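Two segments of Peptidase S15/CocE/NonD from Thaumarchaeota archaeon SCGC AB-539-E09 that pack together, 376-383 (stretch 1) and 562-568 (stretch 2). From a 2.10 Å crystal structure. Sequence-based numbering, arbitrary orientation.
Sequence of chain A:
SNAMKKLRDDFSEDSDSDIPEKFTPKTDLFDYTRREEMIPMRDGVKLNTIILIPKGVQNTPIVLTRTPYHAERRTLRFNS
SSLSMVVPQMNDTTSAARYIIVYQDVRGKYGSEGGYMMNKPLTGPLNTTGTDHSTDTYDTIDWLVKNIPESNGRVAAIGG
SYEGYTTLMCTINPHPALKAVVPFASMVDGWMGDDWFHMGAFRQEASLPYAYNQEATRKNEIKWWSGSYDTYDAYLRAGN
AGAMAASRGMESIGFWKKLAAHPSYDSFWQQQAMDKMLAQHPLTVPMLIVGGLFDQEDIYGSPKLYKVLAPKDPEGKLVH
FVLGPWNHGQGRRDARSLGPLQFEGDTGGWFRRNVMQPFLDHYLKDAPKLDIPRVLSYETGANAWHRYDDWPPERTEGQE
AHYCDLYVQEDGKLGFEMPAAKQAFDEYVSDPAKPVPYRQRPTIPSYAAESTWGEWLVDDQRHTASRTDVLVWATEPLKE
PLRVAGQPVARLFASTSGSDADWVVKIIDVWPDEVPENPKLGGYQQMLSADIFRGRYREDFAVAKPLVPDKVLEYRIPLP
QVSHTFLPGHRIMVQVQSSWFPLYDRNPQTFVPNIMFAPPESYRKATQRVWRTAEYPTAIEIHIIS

Stretch 1 (376-383) LSYETGAN
Stretch 2 (562-568) VSHTFLP

Residues 376-379 end a strand that begins earlier in the chain, and 380-383 leave it as a loop; 562-566 form a second strand, followed by Leu-567 and Pro-568. The strands run in broadly the same direction, their axes 33° apart and 5.8 Å at closest approach. Backbone phi/psi values are extended throughout both strands, for example -95/118 at Glu-379 and -145/151 at His-564. Register pairs Glu-379 with Ser-563, Thr-380 with His-564 and Gly-381 with Thr-565, at CA-CA distances of 4.7, 4.6 and 5.0 Å.

A single parallel-type bridge joins the backbones at Thr-380 and His-564. Thr-380 (-75/157) supplies both hydrogen bonds: its N donates to Ser-563 O at 2.8 Å, and its O accepts from Thr-565 N at 3.0 Å, so it clasps the residues before and after His-564. Two CA-H...O contacts accompany the bridge, Glu-379 CA to Ser-563 O at 3.3 Å and His-564 CA to Thr-380 O at 3.4 Å. Beyond the bridge the loop turns back: Ala-382 N bonds weakly to Thr-380 O (3.0 Å) and Asn-383 N weakly to Glu-379 O (2.8 Å), while Tyr-378 OH, on a chi1 t side chain pointing away from stretch 2, donates to Asn-383 OD1 at 2.9 Å.

Small hydroxyl side chains suit this close packing because they bond without demanding much space. Ser-377 and Ser-563, both t and both pointing toward the opposing stretch, hydrogen-bond through their OG atoms at 2.8 Å. Thr-380, chi1 p, places OG1 2.8 Å from His-564 ND1, at the edge of the imidazole and near its plane, where the nitrogen lone pair or proton lies; either atom could donate. The histidine has chi1 t and chi2 72°, and its NE2 is bonded elsewhere in the structure.

Glu-379 contributes the carboxyl partner. Its CA-CB bond points sideways, but chi1 and chi2 both t and chi3 14° bring the carboxyl nearer, and Thr-565 OG1 (chi1 m) donates to Glu-379 OE2 at a very short 2.4 Å. Both carboxyl oxygens also bond elsewhere in the structure, which helps this buried acid to be accommodated.

Glycine fits position 381 for two reasons: phi/psi of 86/-59 favours it, and an ideal CB would lie 2.3 Å from Thr-565 O, a clash. Van der Waals contacts of methyl groups with oxygens complete the packing. Leu-567 (m, t) brings CD1 to 3.7 Å from Gly-381 O, and Ala-382 CB sits 3.9 Å from Thr-565 OG1. Together the stretches bury 389 Å².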

# COMPACT_ATOMS: atom_id res chain seq x y z
N LEU A 376 -7.93 -12.19 34.06
CA LEU A 376 -8.25 -12.58 32.70
C LEU A 376 -7.04 -12.23 31.86
O LEU A 376 -6.74 -11.06 31.65
CB LEU A 376 -9.54 -11.87 32.22
CG LEU A 376 -10.11 -12.28 30.86
CD1 LEU A 376 -10.48 -13.77 30.83
CD2 LEU A 376 -11.33 -11.46 30.52
N SER A 377 -6.25 -13.25 31.50
CA SER A 377 -4.98 -13.05 30.80
C SER A 377 -4.98 -13.68 29.41
O SER A 377 -5.34 -14.85 29.25
CB SER A 377 -3.83 -13.61 31.63
OG SER A 377 -2.60 -13.62 30.91
N TYR A 378 -4.56 -12.90 28.41
CA TYR A 378 -4.41 -13.40 27.05
C TYR A 378 -2.98 -13.85 26.87
O TYR A 378 -2.04 -13.08 27.10
CB TYR A 378 -4.77 -12.32 26.02
CG TYR A 378 -4.79 -12.81 24.58
CD1 TYR A 378 -3.60 -12.92 23.85
CD2 TYR A 378 -5.98 -13.10 23.93
CE1 TYR A 378 -3.61 -13.33 22.52
CE2 TYR A 378 -6.00 -13.51 22.60
CZ TYR A 378 -4.82 -13.62 21.90
OH TYR A 378 -4.83 -13.99 20.58
N GLU A 379 -2.81 -15.11 26.47
CA GLU A 379 -1.50 -15.70 26.26
C GLU A 379 -1.11 -15.59 24.79
O GLU A 379 -1.79 -16.16 23.93
CB GLU A 379 -1.50 -17.17 26.72
CG GLU A 379 -0.13 -17.83 26.73
CD GLU A 379 -0.13 -19.29 27.14
OE1 GLU A 379 -1.22 -19.91 27.18
OE2 GLU A 379 0.97 -19.82 27.43
N THR A 380 -0.01 -14.86 24.50
CA THR A 380 0.50 -14.71 23.14
C THR A 380 1.20 -16.02 22.74
O THR A 380 1.55 -16.82 23.61
CB THR A 380 1.38 -13.45 22.99
OG1 THR A 380 2.34 -13.40 24.06
CG2 THR A 380 0.56 -12.17 22.96
N GLY A 381 1.32 -16.27 21.44
CA GLY A 381 1.86 -17.52 20.92
C GLY A 381 0.77 -18.56 20.81
O GLY A 381 0.47 -19.04 19.71
N ALA A 382 0.12 -18.89 21.95
CA ALA A 382 -1.00 -19.83 22.02
C ALA A 382 -2.31 -19.17 21.56
O ALA A 382 -3.21 -19.87 21.09
CB ALA A 382 -1.15 -20.35 23.45
N ASN A 383 -2.40 -17.82 21.70
CA ASN A 383 -3.55 -16.98 21.31
C ASN A 383 -4.86 -17.44 22.00
O ASN A 383 -5.85 -17.74 21.34
CB ASN A 383 -3.72 -16.94 19.78
CG ASN A 383 -2.60 -16.21 19.08
OD1 ASN A 383 -2.40 -15.00 19.27
ND2 ASN A 383 -1.84 -16.93 18.27
N VAL A 562 4.61 -10.90 31.27
CA VAL A 562 4.57 -11.86 30.17
C VAL A 562 3.46 -12.89 30.40
O VAL A 562 3.15 -13.25 31.54
CB VAL A 562 5.93 -12.57 29.90
CG1 VAL A 562 6.94 -11.60 29.27
CG2 VAL A 562 6.50 -13.23 31.16
N SER A 563 2.86 -13.35 29.31
CA SER A 563 1.85 -14.39 29.22
C SER A 563 2.02 -14.94 27.84
O SER A 563 1.46 -14.39 26.88
CB SER A 563 0.45 -13.83 29.47
OG SER A 563 -0.49 -14.88 29.64
N HIS A 564 2.98 -15.85 27.69
CA HIS A 564 3.41 -16.27 26.38
C HIS A 564 3.79 -17.74 26.31
O HIS A 564 4.28 -18.31 27.28
CB HIS A 564 4.64 -15.41 25.99
CG HIS A 564 5.13 -15.60 24.59
ND1 HIS A 564 4.43 -15.12 23.51
CD2 HIS A 564 6.29 -16.15 24.16
CE1 HIS A 564 5.15 -15.42 22.45
NE2 HIS A 564 6.29 -16.03 22.79
N THR A 565 3.62 -18.32 25.12
CA THR A 565 4.09 -19.65 24.82
C THR A 565 5.18 -19.54 23.76
O THR A 565 4.91 -19.08 22.65
CB THR A 565 2.95 -20.59 24.39
OG1 THR A 565 2.10 -20.83 25.51
CG2 THR A 565 3.45 -21.93 23.85
N PHE A 566 6.41 -19.91 24.12
CA PHE A 566 7.53 -20.00 23.18
C PHE A 566 7.34 -21.32 22.44
O PHE A 566 7.54 -22.39 23.03
CB PHE A 566 8.88 -19.93 23.91
CG PHE A 566 9.23 -18.60 24.54
CD1 PHE A 566 9.81 -17.59 23.78
CD2 PHE A 566 9.04 -18.38 25.89
CE1 PHE A 566 10.15 -16.36 24.36
CE2 PHE A 566 9.39 -17.16 26.48
CZ PHE A 566 9.95 -16.16 25.70
N LEU A 567 6.80 -21.26 21.21
CA LEU A 567 6.42 -22.44 20.43
C LEU A 567 7.64 -23.25 19.90
O LEU A 567 8.75 -22.71 19.85
CB LEU A 567 5.51 -22.02 19.26
CG LEU A 567 4.09 -21.56 19.63
CD1 LEU A 567 3.47 -20.77 18.49
CD2 LEU A 567 3.20 -22.75 19.99
N PRO A 568 7.45 -24.54 19.50
CA PRO A 568 8.59 -25.32 18.96
C PRO A 568 9.23 -24.66 17.73
O PRO A 568 8.52 -24.09 16.90
CB PRO A 568 7.96 -26.67 18.59
CG PRO A 568 6.73 -26.76 19.43
CD PRO A 568 6.22 -25.36 19.52